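Local coordinates for protein hydrazine synthase subunit alpha (Candidatus Kuenenia stuttgartiensis, PDB 5C2V) that joins hydroxylamine, made in the gamma subunit, to ammonia to yield hydrazine, as the heme c-binding alpha subunit of the hydrazine synthase complex, at residues E472-S475 against T476-R479; V644-R648 against D649-I653; G698-P701 against N702-G705. All coordinates share one frame; numbering follows the deposited sequence.

Contact 1 of 3, residues E472-S475 against T476-R479; sequences EPDS and TRFR
Glu472 lays its aliphatic stem over the ring of Phe478, and between these two residues the chain reverses through a type I beta turn running from Asp474 to Arg477. The turn lies in the middle domain, in the loop between strands 461-467 and 503-510. Glu472 CG stands above one face of the Phe478 ring, 3.7 Å from its centroid and 25° off the normal, which meets the criteria for a CH-pi contact, displaced toward the rim on the CG and CD1 side. As whole side chains the two cross at about a right angle, yet the Glu472 carboxylate plane is nearly parallel to the ring, 8° from it. A bend of the Glu472 chain at chi2 folds the acid into this attitude. The ring is buried and is also touched by Met176 and Ser493, while Glu472 OE2 has a weak hydrogen bond from Asn495.

The turn itself is closed by Arg477 N donating to Asp474 O at 3.3 Å. Asp474 holds its CG opposite the backbone N (chi1 -176°), which brings the carboxylate beside Thr476. There Asp474 OD1 accepts weakly from Thr476 N at 3.4 Å, the bond of an Asx turn. Thr476 OG1 is 2.8 Å from Asp474 OD2 and 3.1 Å from OD1, so its single proton may serve either oxygen, in each case weakly. Arg477 brings only methylene groups to this acid: its NE lies 5.6 Å from Asp474 OD2, too far for a salt bridge, and its NH2 bonds weakly to Tyr776 O instead. Across the mouth of the turn, one water donates to both Glu472 OE1 and Arg477 O, with 3.1 Å to the former.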
loop_
_atom_site.group_PDB
_atom_site.type_symbol
_atom_site.label_atom_id
_atom_site.label_comp_id
_atom_site.label_asym_id
_atom_site.label_seq_id
_atom_site.Cartn_x
_atom_site.Cartn_y
_atom_site.Cartn_z
ATOM N N GLU D 472 -25.413 -18.967 9.209
ATOM C CA GLU D 472 -25.109 -19.925 10.261
ATOM C C GLU D 472 -26.001 -19.679 11.471
ATOM O O GLU D 472 -25.594 -19.008 12.420
ATOM C CB GLU D 472 -23.634 -19.838 10.658
ATOM C CG GLU D 472 -22.658 -20.035 9.503
ATOM C CD GLU D 472 -22.553 -21.482 9.057
ATOM O OE1 GLU D 472 -23.028 -22.371 9.793
ATOM O OE2 GLU D 472 -21.995 -21.728 7.965
ATOM N N PRO D 473 -27.228 -20.220 11.435
ATOM C CA PRO D 473 -28.222 -20.025 12.496
ATOM C C PRO D 473 -27.808 -20.661 13.820
ATOM O O PRO D 473 -28.103 -20.113 14.882
ATOM C CB PRO D 473 -29.473 -20.706 11.933
ATOM C CG PRO D 473 -28.950 -21.718 10.974
ATOM C CD PRO D 473 -27.735 -21.092 10.359
ATOM N N ASP D 474 -27.132 -21.803 13.752
ATOM C CA ASP D 474 -26.673 -22.492 14.952
ATOM C C ASP D 474 -25.261 -22.042 15.311
ATOM O O ASP D 474 -24.313 -22.288 14.567
ATOM C CB ASP D 474 -26.723 -24.008 14.752
ATOM C CG ASP D 474 -26.349 -24.775 16.004
ATOM O OD1 ASP D 474 -26.485 -24.214 17.112
ATOM O OD2 ASP D 474 -25.926 -25.944 15.881
ATOM N N SER D 475 -25.130 -21.387 16.459
ATOM C CA SER D 475 -23.864 -20.782 16.860
ATOM C C SER D 475 -22.867 -21.806 17.394
ATOM O O SER D 475 -21.700 -21.484 17.620
ATOM C CB SER D 475 -24.107 -19.697 17.911
ATOM O OG SER D 475 -24.734 -20.234 19.064
ATOM N N THR D 476 -23.327 -23.034 17.607
ATOM C CA THR D 476 -22.440 -24.089 18.082
ATOM C C THR D 476 -21.709 -24.762 16.919
ATOM O O THR D 476 -20.725 -25.472 17.124
ATOM C CB THR D 476 -23.213 -25.153 18.889
ATOM O OG1 THR D 476 -24.073 -25.899 18.018
ATOM C CG2 THR D 476 -24.044 -24.492 19.982
ATOM N N ARG D 477 -22.203 -24.545 15.704
ATOM C CA ARG D 477 -21.572 -25.098 14.508
ATOM C C ARG D 477 -20.681 -24.111 13.746
ATOM O O ARG D 477 -20.055 -24.486 12.754
ATOM C CB ARG D 477 -22.643 -25.646 13.562
ATOM C CG ARG D 477 -23.345 -26.889 14.082
ATOM C CD ARG D 477 -22.463 -28.120 13.947
ATOM N NE ARG D 477 -22.272 -28.501 12.550
ATOM C CZ ARG D 477 -21.588 -29.569 12.152
ATOM N NH1 ARG D 477 -21.024 -30.371 13.046
ATOM N NH2 ARG D 477 -21.469 -29.837 10.858
ATOM N N PHE D 478 -20.611 -22.862 14.199
ATOM C CA PHE D 478 -19.868 -21.842 13.458
ATOM C C PHE D 478 -19.034 -20.928 14.355
ATOM O O PHE D 478 -19.509 -20.443 15.383
ATOM C CB PHE D 478 -20.831 -21.000 12.615
ATOM C CG PHE D 478 -20.167 -19.865 11.879
ATOM C CD1 PHE D 478 -19.388 -20.107 10.758
ATOM C CD2 PHE D 478 -20.337 -18.557 12.300
ATOM C CE1 PHE D 478 -18.782 -19.066 10.079
ATOM C CE2 PHE D 478 -19.734 -17.511 11.624
ATOM C CZ PHE D 478 -18.956 -17.766 10.512
ATOM N N ARG D 479 -17.793 -20.687 13.944
ATOM C CA ARG D 479 -16.871 -19.850 14.705
ATOM C C ARG D 479 -16.068 -18.925 13.793
ATOM O O ARG D 479 -15.547 -19.351 12.763
ATOM C CB ARG D 479 -15.923 -20.722 15.532
ATOM C CG ARG D 479 -14.960 -19.940 16.408
ATOM C CD ARG D 479 -15.705 -19.124 17.449
ATOM N NE ARG D 479 -14.818 -18.213 18.166
ATOM C CZ ARG D 479 -14.169 -18.527 19.282
ATOM N NH1 ARG D 479 -14.307 -19.734 19.815
ATOM N NH2 ARG D 479 -13.382 -17.634 19.867
HETATM O O HOH W 1 -21.499 -25.043 10.047
#

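Contact 2 of 3, residues V644-R648 against D649-I653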
loop_
_atom_site.group_PDB
_atom_site.type_symbol
_atom_site.label_atom_id
_atom_site.label_comp_id
_atom_site.label_asym_id
_atom_site.label_seq_id
_atom_site.Cartn_x
_atom_site.Cartn_y
_atom_site.Cartn_z
ATOM N N VAL D 644 -16.627 -27.391 -4.802
ATOM C CA VAL D 644 -15.579 -28.269 -4.298
ATOM C C VAL D 644 -15.410 -28.095 -2.793
ATOM O O VAL D 644 -15.034 -27.023 -2.319
ATOM C CB VAL D 644 -14.231 -28.009 -4.994
ATOM C CG1 VAL D 644 -13.177 -28.976 -4.477
ATOM C CG2 VAL D 644 -14.380 -28.139 -6.501
ATOM N N ASP D 645 -15.699 -29.156 -2.047
ATOM C CA ASP D 645 -15.573 -29.140 -0.594
ATOM C C ASP D 645 -14.365 -29.966 -0.165
ATOM O O ASP D 645 -14.190 -31.097 -0.617
ATOM C CB ASP D 645 -16.850 -29.674 0.059
ATOM C CG ASP D 645 -16.862 -29.480 1.562
ATOM O OD1 ASP D 645 -16.351 -30.366 2.280
ATOM O OD2 ASP D 645 -17.389 -28.447 2.024
ATOM N N PHE D 646 -13.535 -29.399 0.706
ATOM C CA PHE D 646 -12.277 -30.034 1.094
ATOM C C PHE D 646 -12.481 -31.378 1.790
ATOM O O PHE D 646 -11.711 -32.314 1.584
ATOM C CB PHE D 646 -11.470 -29.104 2.003
ATOM C CG PHE D 646 -10.111 -29.636 2.356
ATOM C CD1 PHE D 646 -9.049 -29.490 1.480
ATOM C CD2 PHE D 646 -9.893 -30.280 3.564
ATOM C CE1 PHE D 646 -7.795 -29.978 1.800
ATOM C CE2 PHE D 646 -8.643 -30.771 3.889
ATOM C CZ PHE D 646 -7.593 -30.619 3.005
ATOM N N ARG D 647 -13.519 -31.467 2.612
ATOM C CA ARG D 647 -13.784 -32.677 3.380
ATOM C C ARG D 647 -14.335 -33.797 2.503
ATOM O O ARG D 647 -13.947 -34.957 2.641
ATOM C CB ARG D 647 -14.762 -32.375 4.515
ATOM C CG ARG D 647 -14.371 -31.171 5.348
ATOM C CD ARG D 647 -15.583 -30.553 6.016
ATOM N NE ARG D 647 -16.523 -30.016 5.039
ATOM C CZ ARG D 647 -17.694 -29.473 5.351
ATOM N NH1 ARG D 647 -18.075 -29.394 6.619
ATOM N NH2 ARG D 647 -18.486 -29.010 4.393
ATOM N N ARG D 648 -15.246 -33.438 1.606
ATOM C CA ARG D 648 -15.909 -34.408 0.743
ATOM C C ARG D 648 -15.061 -34.814 -0.463
ATOM O O ARG D 648 -15.090 -35.968 -0.891
ATOM C CB ARG D 648 -17.246 -33.844 0.261
ATOM C CG ARG D 648 -18.108 -34.837 -0.499
ATOM C CD ARG D 648 -18.695 -34.197 -1.744
ATOM N NE ARG D 648 -19.396 -32.952 -1.444
ATOM C CZ ARG D 648 -19.703 -32.032 -2.353
ATOM N NH1 ARG D 648 -19.366 -32.214 -3.622
ATOM N NH2 ARG D 648 -20.343 -30.928 -1.993
ATOM N N ASP D 649 -14.304 -33.864 -1.003
ATOM C CA ASP D 649 -13.626 -34.061 -2.281
ATOM C C ASP D 649 -12.112 -34.255 -2.154
ATOM O O ASP D 649 -11.585 -35.306 -2.514
ATOM C CB ASP D 649 -13.923 -32.881 -3.212
ATOM C CG ASP D 649 -15.407 -32.725 -3.501
ATOM O OD1 ASP D 649 -16.097 -33.757 -3.638
ATOM O OD2 ASP D 649 -15.885 -31.574 -3.585
ATOM N N ILE D 650 -11.421 -33.234 -1.653
ATOM C CA ILE D 650 -9.957 -33.222 -1.622
ATOM C C ILE D 650 -9.338 -34.188 -0.604
ATOM O O ILE D 650 -8.422 -34.953 -0.935
ATOM C CB ILE D 650 -9.430 -31.805 -1.321
ATOM C CG1 ILE D 650 -10.019 -30.793 -2.309
ATOM C CG2 ILE D 650 -7.910 -31.777 -1.361
ATOM C CD1 ILE D 650 -9.772 -31.140 -3.761
ATOM N N GLN D 651 -9.832 -34.140 0.630
ATOM C CA GLN D 651 -9.267 -34.936 1.721
ATOM C C GLN D 651 -9.182 -36.443 1.433
ATOM O O GLN D 651 -8.168 -37.057 1.753
ATOM C CB GLN D 651 -10.060 -34.708 3.013
ATOM C CG GLN D 651 -9.514 -35.472 4.215
ATOM C CD GLN D 651 -8.250 -34.852 4.781
ATOM O OE1 GLN D 651 -8.222 -33.669 5.120
ATOM N NE2 GLN D 651 -7.193 -35.651 4.883
ATOM N N PRO D 652 -10.234 -37.051 0.844
ATOM C CA PRO D 652 -10.076 -38.476 0.523
ATOM C C PRO D 652 -8.962 -38.738 -0.491
ATOM O O PRO D 652 -8.266 -39.752 -0.389
ATOM C CB PRO D 652 -11.440 -38.857 -0.059
ATOM C CG PRO D 652 -12.386 -37.879 0.536
ATOM C CD PRO D 652 -11.618 -36.597 0.611
ATOM N N ILE D 653 -8.801 -37.833 -1.452
ATOM C CA ILE D 653 -7.714 -37.930 -2.419
ATOM C C ILE D 653 -6.374 -37.870 -1.697
ATOM O O ILE D 653 -5.454 -38.635 -2.002
ATOM C CB ILE D 653 -7.775 -36.806 -3.473
ATOM C CG1 ILE D 653 -9.135 -36.794 -4.169
ATOM C CG2 ILE D 653 -6.656 -36.964 -4.491
ATOM C CD1 ILE D 653 -9.287 -35.683 -5.187
#
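Asp649 reaches back one helical turn to Asp645, the N-cap residue of helix 646-657. Its CB rests against Asp645 O, the carbonyl that also accepts from Asp649 N at 2.8 Å. From there CG stands opposite its own carbonyl carbon (chi1 -60°), directing the carboxylate toward the start of the helix. Asp649 OD1 lies beside Arg648 CD, 3.2 Å away. At the other tip, Asp649 OD2 accepts from Asp645 N at 2.9 Å, met on the anti side and 31° out of the carboxylate plane, and it also touches Val644 CA. Asp649 OD2 sits over a face of the Arg648 guanidinium, 3.5 Å from NH1; because it lies well out of that plane, no N-H points at it and the salt bridge rests on charge alone.

Asp645 in turn caps the helix start: its OD1 accepts weakly from the backbone N of Arg647 and Arg648. The pattern resembles a capping box, but the side-chain partner, Asp649, is four residues on, so the definition (three on) is not met. Arg647 grips the capping acid side-on, its NE 2.8 Å from Asp645 OD1 and its NH2 2.7 Å from OD2, which should fix the carboxylate's rotation. Arg647 NH1 continues to Asp768 and Asp774, both ligands of a calcium ion.

Further along, Gln651 N bonds to Phe646 O at 2.8 Å in a wider, pi-type turn, and the helix kinks at Pro652, which has no N-H to give. Phe646 CE1 meets Ile650 CG2 at 3.6 Å, obliquely to the ring. Gln651 OE1 lies near the same ring and is held by Ser686, its NE2 by Asp655. The buried side of the helix packs on helix 751-762, with Val644, Phe646 and Ile650 all against Trp760, while Tyr689 of helix 687-692 meets the Phe646 ring edge-to-face.

Contact 3 of 3, residues G698-P701 against N702-G705; sequences GKDP and NIGG
Asp700 and Asn702 meet across Pro701 by a side-chain to backbone hydrogen bond: Asp700 OD1 accepts from Asn702 N at 2.9 Å. The donor stands above the carboxylate plane, 54° out of it, and Asp700 OD2 is held separately by Tyr446 OH. Backbone bonds converge on Asp700 O, which takes Ile703 N at 2.9 Å and Gly704 N at 3.1 Å, so one carbonyl satisfies two consecutive amides.

The charged contact is made by Lys699. With its first two torsions extended and a bend at chi3 (-69°), the chain runs past Gly704 O and sets NZ 2.8 Å from Gly705 O, tilted 22° from that carbonyl plane; NZ also bonds weakly to Pro732 O. Apolar packing is slight, with Asp700 CB 3.9 Å from Ile703 CG1, and Pro701 CA adds a C-H...O contact to Gly704 O. Of the waters, one lies within bonding distance of Lys699 O and Gly704 O, and another donates to Pro701 O and, weakly, to Asn702 O.

An aspartate followed by proline whose carboxylate takes the N-H two residues on, while its own carbonyl takes later amides, is the signature of an Asx-Pro turn.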
loop_
_atom_site.group_PDB
_atom_site.type_symbol
_atom_site.label_atom_id
_atom_site.label_comp_id
_atom_site.label_asym_id
_atom_site.label_seq_id
_atom_site.Cartn_x
_atom_site.Cartn_y
_atom_site.Cartn_z
ATOM N N GLY D 698 7.935 -13.871 4.801
ATOM C CA GLY D 698 8.309 -12.951 3.744
ATOM C C GLY D 698 7.328 -12.918 2.588
ATOM O O GLY D 698 7.594 -12.295 1.561
ATOM N N LYS D 699 6.194 -13.592 2.749
ATOM C CA LYS D 699 5.161 -13.590 1.719
ATOM C C LYS D 699 3.832 -13.074 2.256
ATOM O O LYS D 699 3.351 -13.529 3.293
ATOM C CB LYS D 699 4.969 -14.992 1.136
ATOM C CG LYS D 699 3.838 -15.071 0.118
ATOM C CD LYS D 699 3.551 -16.501 -0.311
ATOM C CE LYS D 699 4.684 -17.081 -1.132
ATOM N NZ LYS D 699 4.347 -18.438 -1.646
ATOM N N ASP D 700 3.250 -12.116 1.540
ATOM C CA ASP D 700 1.922 -11.601 1.853
ATOM C C ASP D 700 0.907 -12.741 1.826
ATOM O O ASP D 700 0.737 -13.398 0.798
ATOM C CB ASP D 700 1.532 -10.505 0.855
ATOM C CG ASP D 700 0.316 -9.703 1.293
ATOM O OD1 ASP D 700 -0.419 -10.150 2.197
ATOM O OD2 ASP D 700 0.093 -8.613 0.724
ATOM N N PRO D 701 0.236 -12.991 2.961
ATOM C CA PRO D 701 -0.782 -14.047 3.021
ATOM C C PRO D 701 -1.980 -13.753 2.119
ATOM O O PRO D 701 -2.732 -14.668 1.783
ATOM C CB PRO D 701 -1.194 -14.058 4.498
ATOM C CG PRO D 701 -0.811 -12.711 5.013
ATOM C CD PRO D 701 0.435 -12.345 4.268
ATOM N N ASN D 702 -2.150 -12.491 1.736
ATOM C CA ASN D 702 -3.183 -12.120 0.776
ATOM C C ASN D 702 -2.870 -12.705 -0.597
ATOM O O ASN D 702 -3.769 -12.945 -1.403
ATOM C CB ASN D 702 -3.321 -10.600 0.690
ATOM C CG ASN D 702 -3.810 -9.987 1.987
ATOM O OD1 ASN D 702 -4.658 -10.555 2.675
ATOM N ND2 ASN D 702 -3.274 -8.820 2.330
ATOM N N ILE D 703 -1.584 -12.928 -0.852
ATOM C CA ILE D 703 -1.144 -13.618 -2.056
ATOM C C ILE D 703 -1.286 -15.124 -1.869
ATOM O O ILE D 703 -2.070 -15.773 -2.561
ATOM C CB ILE D 703 0.317 -13.281 -2.410
ATOM C CG1 ILE D 703 0.470 -11.783 -2.682
ATOM C CG2 ILE D 703 0.774 -14.091 -3.613
ATOM C CD1 ILE D 703 1.893 -11.360 -2.969
ATOM N N GLY D 704 -0.526 -15.676 -0.927
ATOM C CA GLY D 704 -0.600 -17.094 -0.634
ATOM C C GLY D 704 0.231 -17.532 0.557
ATOM O O GLY D 704 0.818 -16.709 1.260
ATOM N N GLY D 705 0.256 -18.839 0.791
ATOM C CA GLY D 705 1.060 -19.426 1.847
ATOM C C GLY D 705 2.244 -20.185 1.287
ATOM O O GLY D 705 2.729 -19.878 0.198
HETATM O O HOH W 2 2.582 -16.190 3.406
HETATM O O HOH W 3 -5.157 -15.329 0.320
#

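How the contacts relate
All three contacts are local, but their surroundings differ. Contact 2 is buried and helical, contact 1 is a surface turn with one buried ring, and contact 3 is a partly buried loop. Contacts 2 and 3 both belong to the cytochrome c region, with centres about 24 Å apart, whereas contact 1 belongs to the middle domain; nearest atoms of contacts 1 and 2 are about 5 Å apart. These two share a neighbour, Tyr776: its O takes a weak bond from Arg477, and Arg647 and Arg648 touch it. In each contact an aspartate carboxylate accepts from the backbone: one N-H in an Asx turn in contact 1 (weakly) and contact 3, two weak ones at a helix cap held by arginine in contact 2.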